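Local coordinates for protein esterase D (Lactobacillus rhamnosus, PDB 3DKR) that probably hydrolyses carboxylic esters, as an alpha/beta hydrolase with a predicted catalytic triad, at residues A[11-16]-A[33-38]; A[94-99]-A[242-247]; A[126-131]-A[172-177]. All coordinates share one frame; numbering follows the deposited sequence.

Contact 1 of 3, residues A[11-16]-A[33-38]; sequences RKPQPF and GSPNDM
Pro13 sets its ring against Ser34. Its CG lies 3.5 Å from Ser34 CB, tight for two carbons, and its CB also comes near Ser34 OG. Pro35 fills the next place along the chain. Its CG meets the backbone oxygen of Gln14, with CG and O 3.5 Å apart, and its CB reaches the Phe16 ring. Phe16 CE1 is 3.8 Å from Pro35 CB. At the ring edge, near the ring plane, lies Pro35 O. Phe16 CG stands between its own backbone N and carbonyl carbon (chi1 68°). The Phe16 and Pro35 side chains run past one another, pointing opposite ways.

Bonds within 33-38 shape the turn that presents Ser34 and Pro35. Ser34 OG accepts from Asn36 N at 3.0 Å, which makes an ST turn. Ser34 N donates to Asp37 OD2 at 3.2 Å, from above the carboxylate plane. Further out, Asp37 OD2 also accepts from Ala30 N. Val54 of strand 51-54 touches Phe16, Pro35 and Met38, and Phe16 pairs with Val54 through the backbone. The contact thus joins the lead-in and first residue of antiparallel edge strand 16-18 with the loop between strand 23-28 and helix 39-47 of an alpha/beta hydrolase fold.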
ATOM      1  N   ARG A  11     -18.581   9.920  -6.334  1.00 32.35           N
ATOM      2  CA  ARG A  11     -18.793   8.802  -5.422  1.00 30.68           C
ATOM      3  C   ARG A  11     -17.599   8.558  -4.530  1.00 29.54           C
ATOM      4  O   ARG A  11     -16.526   8.173  -5.000  1.00 28.81           O
ATOM      5  CB  ARG A  11     -19.146   7.515  -6.157  1.00 31.38           C
ATOM      6  CG  ARG A  11     -20.580   7.126  -5.942  1.00 30.22           C
ATOM      7  CD  ARG A  11     -20.841   5.687  -6.269  1.00 28.93           C
ATOM      8  NE  ARG A  11     -20.583   4.800  -5.138  1.00 24.70           N
ATOM      9  CZ  ARG A  11     -21.374   4.683  -4.074  1.00 26.12           C
ATOM     10  NH1 ARG A  11     -22.491   5.391  -3.976  1.00 26.13           N
ATOM     11  NH2 ARG A  11     -21.056   3.840  -3.099  1.00 27.60           N
ATOM     12  N   LYS A  12     -17.817   8.742  -3.235  1.00 28.20           N
ATOM     13  CA  LYS A  12     -16.787   8.497  -2.242  1.00 27.52           C
ATOM     14  C   LYS A  12     -16.532   6.997  -2.116  1.00 26.53           C
ATOM     15  O   LYS A  12     -17.470   6.238  -1.845  1.00 27.08           O
ATOM     16  CB  LYS A  12     -17.229   9.053  -0.884  1.00 28.27           C
ATOM     17  CG  LYS A  12     -17.319  10.571  -0.856  1.00 28.81           C
ATOM     18  N   PRO A  13     -15.272   6.556  -2.308  1.00 24.90           N
ATOM     19  CA  PRO A  13     -14.978   5.159  -1.980  1.00 24.10           C
ATOM     20  C   PRO A  13     -15.117   4.968  -0.475  1.00 23.88           C
ATOM     21  O   PRO A  13     -14.874   5.908   0.290  1.00 25.71           O
ATOM     22  CB  PRO A  13     -13.526   4.970  -2.448  1.00 24.68           C
ATOM     23  CG  PRO A  13     -12.954   6.303  -2.514  1.00 24.64           C
ATOM     24  CD  PRO A  13     -14.074   7.274  -2.783  1.00 24.04           C
ATOM     25  N   GLN A  14     -15.565   3.787  -0.062  1.00 21.94           N
ATOM     26  CA  GLN A  14     -15.746   3.471   1.340  1.00 20.96           C
ATOM     27  C   GLN A  14     -14.716   2.421   1.736  1.00 18.46           C
ATOM     28  O   GLN A  14     -14.342   1.603   0.907  1.00 18.43           O
ATOM     29  CB  GLN A  14     -17.127   2.845   1.519  1.00 20.97           C
ATOM     30  CG  GLN A  14     -18.281   3.752   1.142  1.00 24.12           C
ATOM     31  CD  GLN A  14     -18.551   4.787   2.201  1.00 27.60           C
ATOM     32  OE1 GLN A  14     -18.386   4.529   3.395  1.00 29.19           O
ATOM     33  NE2 GLN A  14     -19.000   5.970   1.772  1.00 29.83           N
ATOM     34  N   PRO A  15     -14.317   2.390   3.009  1.00 17.79           N
ATOM     35  CA  PRO A  15     -13.581   1.202   3.446  1.00 17.18           C
ATOM     36  C   PRO A  15     -14.509   0.014   3.265  1.00 16.68           C
ATOM     37  O   PRO A  15     -15.725   0.190   3.295  1.00 16.68           O
ATOM     38  CB  PRO A  15     -13.334   1.454   4.937  1.00 17.74           C
ATOM     39  CG  PRO A  15     -14.303   2.513   5.319  1.00 18.68           C
ATOM     40  CD  PRO A  15     -14.584   3.317   4.117  1.00 18.27           C
ATOM     41  N   PHE A  16     -13.962  -1.184   3.066  1.00 16.05           N
ATOM     42  CA  PHE A  16     -14.820  -2.364   2.918  1.00 15.42           C
ATOM     43  C   PHE A  16     -14.186  -3.627   3.465  1.00 15.80           C
ATOM     44  O   PHE A  16     -12.981  -3.679   3.666  1.00 15.19           O
ATOM     45  CB  PHE A  16     -15.292  -2.563   1.474  1.00 15.59           C
ATOM     46  CG  PHE A  16     -14.209  -2.949   0.488  1.00 15.30           C
ATOM     47  CD1 PHE A  16     -13.440  -1.979  -0.163  1.00 15.22           C
ATOM     48  CD2 PHE A  16     -14.002  -4.280   0.149  1.00 16.56           C
ATOM     49  CE1 PHE A  16     -12.469  -2.333  -1.079  1.00 16.54           C
ATOM     50  CE2 PHE A  16     -13.042  -4.629  -0.763  1.00 16.50           C
ATOM     51  CZ  PHE A  16     -12.277  -3.651  -1.389  1.00 16.31           C
ATOM     52  N   GLY A  33      -4.629   7.322  -3.751  1.00 16.14           N
ATOM     53  CA  GLY A  33      -5.537   6.229  -4.071  1.00 16.79           C
ATOM     54  C   GLY A  33      -6.689   6.135  -3.103  1.00 16.23           C
ATOM     55  O   GLY A  33      -7.099   7.125  -2.472  1.00 16.20           O
ATOM     56  N   SER A  34      -7.194   4.910  -2.938  1.00 15.85           N
ATOM     57  CA  SER A  34      -8.370   4.668  -2.113  1.00 15.17           C
ATOM     58  C   SER A  34      -8.591   3.167  -2.075  1.00 14.79           C
ATOM     59  O   SER A  34      -7.819   2.408  -2.727  1.00 14.03           O
ATOM     60  CB  SER A  34      -9.607   5.339  -2.715  1.00 14.78           C
ATOM     61  OG  SER A  34     -10.126   4.575  -3.793  1.00 17.23           O
ATOM     62  N   PRO A  35      -9.599   2.717  -1.311  1.00 14.22           N
ATOM     63  CA  PRO A  35      -9.909   1.281  -1.376  1.00 14.41           C
ATOM     64  C   PRO A  35     -10.118   0.739  -2.806  1.00 14.43           C
ATOM     65  O   PRO A  35      -9.890  -0.443  -3.036  1.00 14.83           O
ATOM     66  CB  PRO A  35     -11.159   1.161  -0.504  1.00 15.29           C
ATOM     67  CG  PRO A  35     -10.944   2.250   0.560  1.00 14.94           C
ATOM     68  CD  PRO A  35     -10.377   3.399  -0.256  1.00 15.75           C
ATOM     69  N   ASN A  36     -10.510   1.583  -3.764  1.00 14.10           N
ATOM     70  CA  ASN A  36     -10.669   1.103  -5.144  1.00 15.03           C
ATOM     71  C   ASN A  36      -9.410   0.464  -5.727  1.00 14.37           C
ATOM     72  O   ASN A  36      -9.494  -0.416  -6.597  1.00 14.72           O
ATOM     73  CB  ASN A  36     -11.123   2.224  -6.070  1.00 14.78           C
ATOM     74  CG  ASN A  36     -12.538   2.703  -5.772  1.00 16.62           C
ATOM     75  OD1 ASN A  36     -12.833   3.906  -5.875  1.00 19.60           O
ATOM     76  ND2 ASN A  36     -13.415   1.777  -5.431  1.00 14.32           N
ATOM     77  N   ASP A  37      -8.243   0.900  -5.236  1.00 14.32           N
ATOM     78  CA  ASP A  37      -6.952   0.351  -5.654  1.00 14.96           C
ATOM     79  C   ASP A  37      -6.916  -1.168  -5.443  1.00 14.71           C
ATOM     80  O   ASP A  37      -6.177  -1.873  -6.114  1.00 15.07           O
ATOM     81  CB  ASP A  37      -5.804   0.940  -4.819  1.00 15.34           C
ATOM     82  CG  ASP A  37      -5.604   2.443  -5.000  1.00 17.57           C
ATOM     83  OD1 ASP A  37      -6.098   3.033  -5.984  1.00 19.33           O
ATOM     84  OD2 ASP A  37      -4.933   3.018  -4.118  1.00 16.79           O
ATOM     85  N   MET A  38      -7.724  -1.646  -4.500  1.00 14.27           N
ATOM     86  CA  MET A  38      -7.656  -3.032  -4.053  1.00 14.76           C
ATOM     87  C   MET A  38      -8.890  -3.864  -4.425  1.00 15.32           C
ATOM     88  O   MET A  38      -9.000  -5.017  -3.999  1.00 14.59           O
ATOM     89  CB  MET A  38      -7.452  -3.076  -2.529  1.00 15.25           C
ATOM     90  CG  MET A  38      -6.135  -2.469  -2.044  1.00 15.51           C
ATOM     91  SD  MET A  38      -4.738  -3.397  -2.683  1.00 15.20           S
ATOM     92  CE  MET A  38      -3.377  -2.578  -1.841  1.00 16.41           C
TER

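Contact 2 of 3, residues A[94-99]-A[242-247]; sequences KVFVFG and IAFMQQ
The Phe96 ring carries Met245 on one face and has Phe244 CE2 at its edge. This is helix-on-sheet packing in the alpha/beta hydrolase fold. Met245 CG sits over the ring centre, 3.5 Å above the plane. This is a CH-pi contact, and Met245 SD adds a Met-aromatic contact over the same face. The sulfur is 3.8 Å from the Phe96 ring centroid, 21° off the ring normal. The Phe98 ring receives its partners differently. Both Met245 SD and Phe244 CE2 lie at its edge, near its plane. The same sulfur therefore meets one ring over the face and the other at the rim, a second Met-aromatic contact.

Strand 94-99 and helix 242-246 run in roughly opposed directions, at 146°. The axes of these two short segments come within 10.9 Å at their closest approach. Phe96 and Phe98, two residues apart on the strand, both point toward the helix. Phe244 CE2 is 4.0 Å from Phe98 CE1. The Phe244 and Phe98 side chains pass alongside one another, pointing opposite ways, and all four touching residues are buried.

Neighbours extend the apolar layer. Val25 of strand 23-28 touches Phe98 and Met245, and Leu45 of helix 39-47 also packs on Met245. Phe188 meets Phe244 edge-to-face, while Phe123 meets the Phe98 ring.

Met245 SD comes within 3.5 Å of Phe96 CG but stays 4.1 Å from Phe98 CE2.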
ATOM      1  N   LYS A  94      -4.994 -16.435  11.314  1.00 15.27           N
ATOM      2  CA  LYS A  94      -3.810 -15.893  10.638  1.00 15.48           C
ATOM      3  C   LYS A  94      -4.162 -14.631   9.888  1.00 15.23           C
ATOM      4  O   LYS A  94      -5.236 -14.541   9.289  1.00 14.86           O
ATOM      5  CB  LYS A  94      -3.225 -16.925   9.673  1.00 16.40           C
ATOM      6  CG  LYS A  94      -2.756 -18.209  10.366  1.00 18.01           C
ATOM      7  CD  LYS A  94      -1.929 -19.078   9.424  1.00 21.45           C
ATOM      8  CE  LYS A  94      -1.531 -20.412  10.055  1.00 22.56           C
ATOM      9  NZ  LYS A  94      -0.644 -21.228   9.175  1.00 23.67           N
ATOM     10  N   VAL A  95      -3.250 -13.661   9.934  1.00 14.86           N
ATOM     11  CA  VAL A  95      -3.454 -12.381   9.253  1.00 15.12           C
ATOM     12  C   VAL A  95      -2.198 -12.032   8.462  1.00 15.74           C
ATOM     13  O   VAL A  95      -1.084 -12.169   8.966  1.00 15.80           O
ATOM     14  CB  VAL A  95      -3.783 -11.278  10.262  1.00 15.39           C
ATOM     15  CG1 VAL A  95      -3.677  -9.894   9.616  1.00 16.35           C
ATOM     16  CG2 VAL A  95      -5.183 -11.496  10.849  1.00 15.90           C
ATOM     17  N   PHE A  96      -2.420 -11.581   7.230  1.00 14.99           N
ATOM     18  CA  PHE A  96      -1.389 -11.069   6.338  1.00 14.98           C
ATOM     19  C   PHE A  96      -1.683  -9.590   6.076  1.00 14.65           C
ATOM     20  O   PHE A  96      -2.835  -9.187   6.078  1.00 14.51           O
ATOM     21  CB  PHE A  96      -1.417 -11.817   5.017  1.00 15.52           C
ATOM     22  CG  PHE A  96      -1.062 -13.278   5.127  1.00 16.44           C
ATOM     23  CD1 PHE A  96       0.193 -13.724   4.741  1.00 17.39           C
ATOM     24  CD2 PHE A  96      -1.966 -14.197   5.634  1.00 16.06           C
ATOM     25  CE1 PHE A  96       0.528 -15.076   4.850  1.00 17.83           C
ATOM     26  CE2 PHE A  96      -1.623 -15.552   5.746  1.00 16.49           C
ATOM     27  CZ  PHE A  96      -0.377 -15.972   5.352  1.00 16.99           C
ATOM     28  N   VAL A  97      -0.644  -8.800   5.851  1.00 14.62           N
ATOM     29  CA  VAL A  97      -0.801  -7.364   5.582  1.00 14.87           C
ATOM     30  C   VAL A  97       0.059  -6.971   4.397  1.00 15.11           C
ATOM     31  O   VAL A  97       1.269  -7.213   4.407  1.00 14.74           O
ATOM     32  CB  VAL A  97      -0.379  -6.549   6.802  1.00 15.35           C
ATOM     33  CG1 VAL A  97      -0.645  -5.057   6.572  1.00 16.19           C
ATOM     34  CG2 VAL A  97      -1.088  -7.106   8.061  1.00 17.94           C
ATOM     35  N   PHE A  98      -0.569  -6.343   3.396  1.00 13.92           N
ATOM     36  CA  PHE A  98       0.122  -5.902   2.177  1.00 13.94           C
ATOM     37  C   PHE A  98      -0.299  -4.486   1.836  1.00 13.66           C
ATOM     38  O   PHE A  98      -1.382  -4.060   2.204  1.00 14.24           O
ATOM     39  CB  PHE A  98      -0.245  -6.773   0.968  1.00 14.20           C
ATOM     40  CG  PHE A  98      -0.041  -8.248   1.174  1.00 14.57           C
ATOM     41  CD1 PHE A  98       1.211  -8.825   0.977  1.00 14.92           C
ATOM     42  CD2 PHE A  98      -1.115  -9.071   1.480  1.00 14.33           C
ATOM     43  CE1 PHE A  98       1.397 -10.184   1.138  1.00 15.52           C
ATOM     44  CE2 PHE A  98      -0.929 -10.427   1.670  1.00 15.37           C
ATOM     45  CZ  PHE A  98       0.321 -10.980   1.471  1.00 15.08           C
ATOM     46  N   GLY A  99       0.535  -3.797   1.071  1.00 14.22           N
ATOM     47  CA  GLY A  99       0.173  -2.473   0.577  1.00 14.01           C
ATOM     48  C   GLY A  99       0.894  -2.080  -0.683  1.00 14.31           C
ATOM     49  O   GLY A  99       1.831  -2.757  -1.113  1.00 15.06           O
ATOM     50  N   ILE A 242      -1.448 -15.254  -3.514  1.00 17.81           N
ATOM     51  CA  ILE A 242      -2.160 -16.410  -2.996  1.00 18.42           C
ATOM     52  C   ILE A 242      -1.187 -17.567  -2.780  1.00 18.62           C
ATOM     53  O   ILE A 242      -1.228 -18.211  -1.739  1.00 18.68           O
ATOM     54  CB  ILE A 242      -3.348 -16.757  -3.909  1.00 18.89           C
ATOM     55  CG1 ILE A 242      -4.404 -15.654  -3.795  1.00 18.94           C
ATOM     56  CG2 ILE A 242      -3.956 -18.100  -3.513  1.00 19.92           C
ATOM     57  CD1 ILE A 242      -5.543 -15.747  -4.799  1.00 21.12           C
ATOM     58  N   ALA A 243      -0.280 -17.789  -3.727  1.00 18.20           N
ATOM     59  CA  ALA A 243       0.755 -18.827  -3.542  1.00 18.74           C
ATOM     60  C   ALA A 243       1.599 -18.571  -2.286  1.00 19.07           C
ATOM     61  O   ALA A 243       1.918 -19.490  -1.514  1.00 19.13           O
ATOM     62  CB  ALA A 243       1.639 -18.910  -4.757  1.00 19.26           C
ATOM     63  N   PHE A 244       1.951 -17.306  -2.074  1.00 18.78           N
ATOM     64  CA  PHE A 244       2.732 -16.882  -0.915  1.00 19.28           C
ATOM     65  C   PHE A 244       2.031 -17.217   0.392  1.00 19.70           C
ATOM     66  O   PHE A 244       2.635 -17.759   1.328  1.00 19.41           O
ATOM     67  CB  PHE A 244       3.017 -15.377  -1.043  1.00 19.13           C
ATOM     68  CG  PHE A 244       3.655 -14.755   0.157  1.00 18.54           C
ATOM     69  CD1 PHE A 244       5.037 -14.844   0.368  1.00 19.51           C
ATOM     70  CD2 PHE A 244       2.898 -14.019   1.056  1.00 17.97           C
ATOM     71  CE1 PHE A 244       5.619 -14.238   1.460  1.00 18.40           C
ATOM     72  CE2 PHE A 244       3.488 -13.419   2.164  1.00 18.11           C
ATOM     73  CZ  PHE A 244       4.838 -13.520   2.361  1.00 19.60           C
ATOM     74  N   MET A 245       0.737 -16.896   0.454  1.00 20.07           N
ATOM     75  CA  MET A 245      -0.051 -17.193   1.633  1.00 21.10           C
ATOM     76  C   MET A 245      -0.226 -18.694   1.834  1.00 21.16           C
ATOM     77  O   MET A 245      -0.140 -19.189   2.954  1.00 20.83           O
ATOM     78  CB  MET A 245      -1.396 -16.482   1.541  1.00 21.42           C
ATOM     79  CG  MET A 245      -1.209 -14.988   1.725  1.00 21.22           C
ATOM     80  SD  MET A 245      -2.734 -14.116   2.112  1.00 24.51           S
ATOM     81  CE  MET A 245      -3.321 -14.192   0.497  1.00 15.42           C
ATOM     82  N   GLN A 246      -0.413 -19.416   0.743  1.00 21.92           N
ATOM     83  CA  GLN A 246      -0.656 -20.858   0.843  1.00 23.10           C
ATOM     84  C   GLN A 246       0.564 -21.622   1.336  1.00 23.81           C
ATOM     85  O   GLN A 246       0.432 -22.708   1.913  1.00 23.77           O
ATOM     86  CB  GLN A 246      -1.138 -21.399  -0.498  1.00 23.42           C
ATOM     87  CG  GLN A 246      -2.593 -21.118  -0.759  1.00 25.40           C
ATOM     88  CD  GLN A 246      -3.493 -21.923   0.162  1.00 28.43           C
ATOM     89  OE1 GLN A 246      -3.694 -21.565   1.322  1.00 29.89           O
ATOM     90  NE2 GLN A 246      -4.008 -23.043  -0.340  1.00 31.26           N
ATOM     91  N   GLN A 247       1.748 -21.064   1.116  1.00 24.66           N
ATOM     92  CA  GLN A 247       2.979 -21.619   1.692  1.00 26.66           C
ATOM     93  C   GLN A 247       2.978 -21.684   3.220  1.00 27.47           C
ATOM     94  O   GLN A 247       3.734 -22.466   3.801  1.00 28.29           O
ATOM     95  CB  GLN A 247       4.189 -20.828   1.202  1.00 27.08           C
ATOM     96  CG  GLN A 247       4.547 -21.132  -0.230  1.00 30.28           C
ATOM     97  CD  GLN A 247       5.133 -22.528  -0.392  1.00 34.97           C
ATOM     98  OE1 GLN A 247       5.997 -22.940   0.388  1.00 39.53           O
ATOM     99  NE2 GLN A 247       4.661 -23.266  -1.405  1.00 37.83           N
TER

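Contact 3 of 3, residues A[126-131]-A[172-177]; sequences PILPGK and FATTVA
Leu128 and Ala173 make the central apolar touch. Leu128 CG is anti to its carbonyl carbon and beside its backbone N (chi1 -74°). From CG the CD2 branch does the touching, 3.6 Å from Ala173 CB. The same methyl also comes close to the helix backbone at Thr174 N.

Thr174 turns its CG2 methyl to Pro129. CG2 is 3.7 Å from Pro129 CD, and the two side chains cross obliquely. Thr174 OG1 lies between the backbone N and the carbonyl carbon (chi1 61°). There it hydrogen-bonds Gln171 O, one turn back in the helix.

Ile127 meets the helix through its backbone. Its O is only 3.1 Å from Ala173 CB and is buried with no polar partner in the model. The Ile127 side chain leads away from this segment. It lies about 4 Å from the side chain of Ser101, the predicted nucleophile, and touches Ile169 and Asp170 earlier in the helix. A type II turn from Leu128 to Lys131 follows, closed by Lys131 N to Leu128 O at 3.1 Å. The contact seats the loop between strand 119-122 and helix 134-149 on helix 155-178, whose Phe172 and Val176 pack on helix 101-113.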
ATOM      1  N   PRO A 126       8.785   1.374  -1.511  1.00 15.37           N
ATOM      2  CA  PRO A 126       8.382   2.480  -0.659  1.00 15.46           C
ATOM      3  C   PRO A 126       8.679   3.838  -1.274  1.00 15.69           C
ATOM      4  O   PRO A 126       9.440   3.941  -2.239  1.00 15.76           O
ATOM      5  CB  PRO A 126       9.222   2.262   0.612  1.00 16.45           C
ATOM      6  CG  PRO A 126      10.405   1.488   0.163  1.00 16.25           C
ATOM      7  CD  PRO A 126       9.926   0.621  -0.952  1.00 16.21           C
ATOM      8  N   ILE A 127       8.080   4.863  -0.668  1.00 16.06           N
ATOM      9  CA  ILE A 127       8.305   6.253  -1.010  1.00 16.19           C
ATOM     10  C   ILE A 127       9.472   6.722  -0.167  1.00 16.69           C
ATOM     11  O   ILE A 127       9.312   6.936   1.038  1.00 16.82           O
ATOM     12  CB  ILE A 127       7.038   7.080  -0.712  1.00 15.83           C
ATOM     13  CG1 ILE A 127       5.864   6.568  -1.555  1.00 16.07           C
ATOM     14  CG2 ILE A 127       7.278   8.568  -0.968  1.00 15.75           C
ATOM     15  CD1 ILE A 127       4.528   7.139  -1.177  1.00 16.81           C
ATOM     16  N   LEU A 128      10.634   6.849  -0.807  1.00 16.79           N
ATOM     17  CA  LEU A 128      11.887   7.251  -0.141  1.00 16.70           C
ATOM     18  C   LEU A 128      12.505   8.482  -0.807  1.00 17.72           C
ATOM     19  O   LEU A 128      12.287   8.740  -1.991  1.00 17.59           O
ATOM     20  CB  LEU A 128      12.887   6.086  -0.148  1.00 16.81           C
ATOM     21  CG  LEU A 128      12.550   4.966   0.837  1.00 16.59           C
ATOM     22  CD1 LEU A 128      13.411   3.743   0.560  1.00 18.38           C
ATOM     23  CD2 LEU A 128      12.737   5.394   2.291  1.00 17.72           C
ATOM     24  N   PRO A 129      13.310   9.242  -0.055  1.00 17.56           N
ATOM     25  CA  PRO A 129      13.764  10.529  -0.593  1.00 17.95           C
ATOM     26  C   PRO A 129      14.585  10.368  -1.861  1.00 18.48           C
ATOM     27  O   PRO A 129      15.503   9.539  -1.911  1.00 19.06           O
ATOM     28  CB  PRO A 129      14.578  11.140   0.552  1.00 17.61           C
ATOM     29  CG  PRO A 129      14.920   9.985   1.451  1.00 17.48           C
ATOM     30  CD  PRO A 129      13.809   8.999   1.311  1.00 17.82           C
ATOM     31  N   GLY A 130      14.203  11.126  -2.889  1.00 18.78           N
ATOM     32  CA  GLY A 130      14.915  11.175  -4.153  1.00 19.13           C
ATOM     33  C   GLY A 130      14.574  10.081  -5.143  1.00 19.45           C
ATOM     34  O   GLY A 130      15.119  10.069  -6.252  1.00 20.20           O
ATOM     35  N   LYS A 131      13.656   9.185  -4.766  1.00 18.37           N
ATOM     36  CA  LYS A 131      13.389   7.959  -5.532  1.00 18.71           C
ATOM     37  C   LYS A 131      11.959   7.846  -6.053  1.00 18.32           C
ATOM     38  O   LYS A 131      11.445   6.734  -6.255  1.00 17.84           O
ATOM     39  CB  LYS A 131      13.695   6.759  -4.645  1.00 19.09           C
ATOM     40  CG  LYS A 131      15.076   6.797  -4.014  1.00 21.75           C
ATOM     41  CD  LYS A 131      16.150   6.717  -5.056  1.00 23.88           C
ATOM     42  CE  LYS A 131      17.526   6.399  -4.460  1.00 26.09           C
ATOM     43  NZ  LYS A 131      18.521   6.152  -5.535  1.00 29.47           N
ATOM     44  N   PHE A 172       9.204   9.394   7.389  1.00 16.48           N
ATOM     45  CA  PHE A 172       8.594   8.248   8.073  1.00 16.61           C
ATOM     46  C   PHE A 172       9.135   6.958   7.483  1.00 16.63           C
ATOM     47  O   PHE A 172       9.450   5.991   8.192  1.00 16.46           O
ATOM     48  CB  PHE A 172       7.079   8.316   7.887  1.00 16.82           C
ATOM     49  CG  PHE A 172       6.323   7.318   8.720  1.00 16.06           C
ATOM     50  CD1 PHE A 172       5.736   7.680   9.919  1.00 16.42           C
ATOM     51  CD2 PHE A 172       6.209   6.010   8.305  1.00 16.43           C
ATOM     52  CE1 PHE A 172       5.056   6.743  10.688  1.00 16.81           C
ATOM     53  CE2 PHE A 172       5.513   5.087   9.063  1.00 17.30           C
ATOM     54  CZ  PHE A 172       4.951   5.449  10.243  1.00 17.49           C
ATOM     55  N   ALA A 173       9.238   6.941   6.161  1.00 15.75           N
ATOM     56  CA  ALA A 173       9.734   5.770   5.438  1.00 14.90           C
ATOM     57  C   ALA A 173      11.208   5.449   5.747  1.00 15.06           C
ATOM     58  O   ALA A 173      11.594   4.273   5.810  1.00 16.11           O
ATOM     59  CB  ALA A 173       9.526   5.952   3.923  1.00 15.12           C
ATOM     60  N   THR A 174      12.046   6.472   5.927  1.00 14.97           N
ATOM     61  CA  THR A 174      13.446   6.189   6.257  1.00 15.22           C
ATOM     62  C   THR A 174      13.561   5.473   7.601  1.00 15.92           C
ATOM     63  O   THR A 174      14.408   4.603   7.782  1.00 16.53           O
ATOM     64  CB  THR A 174      14.351   7.461   6.263  1.00 15.45           C
ATOM     65  OG1 THR A 174      13.906   8.406   7.237  1.00 15.63           O
ATOM     66  CG2 THR A 174      14.413   8.111   4.859  1.00 15.73           C
ATOM     67  N   THR A 175      12.687   5.808   8.540  1.00 16.49           N
ATOM     68  CA  THR A 175      12.725   5.145   9.848  1.00 16.86           C
ATOM     69  C   THR A 175      12.299   3.685   9.711  1.00 17.07           C
ATOM     70  O   THR A 175      12.933   2.782  10.268  1.00 18.18           O
ATOM     71  CB  THR A 175      11.848   5.871  10.836  1.00 17.71           C
ATOM     72  OG1 THR A 175      12.383   7.195  11.013  1.00 18.74           O
ATOM     73  CG2 THR A 175      11.787   5.125  12.173  1.00 18.15           C
ATOM     74  N   VAL A 176      11.239   3.448   8.945  1.00 16.04           N
ATOM     75  CA  VAL A 176      10.836   2.083   8.635  1.00 16.20           C
ATOM     76  C   VAL A 176      11.969   1.313   7.962  1.00 16.63           C
ATOM     77  O   VAL A 176      12.253   0.171   8.333  1.00 17.28           O
ATOM     78  CB  VAL A 176       9.546   2.055   7.769  1.00 16.30           C
ATOM     79  CG1 VAL A 176       9.208   0.615   7.349  1.00 17.48           C
ATOM     80  CG2 VAL A 176       8.388   2.678   8.528  1.00 15.43           C
ATOM     81  N   ALA A 177      12.682   1.941   7.031  1.00 16.35           N
ATOM     82  CA  ALA A 177      13.772   1.265   6.343  1.00 16.70           C
ATOM     83  C   ALA A 177      14.879   0.876   7.319  1.00 16.83           C
ATOM     84  O   ALA A 177      15.428  -0.217   7.215  1.00 16.85           O
ATOM     85  CB  ALA A 177      14.327   2.110   5.227  1.00 16.93           C
TER

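Along the chain, contact 1 closes before contact 2 opens, and contact 3 is nested inside the loop that contact 2 closes. The three centres are 21 to 24 Å apart. Contacts 1 and 2 touch, with Met38 CE 4.3 Å from Gly99 CA. Contact 3 touches neither and lies across the chain's centre from contact 1. The mixed sheet relates them. Contact 1 joins the start of edge strand 16-18 to the loop after strand 23-28. Strand 94-99 of contact 2 lies between 23-28 and 119-122, and contact 3 uses the loop after 119-122. Contact 3 lies beside the predicted nucleophile, Ser101; the Met38 side chain of contact 1 is about 10 Å from that of Ser101. Contact 2 ties the C-terminal helix to the sheet.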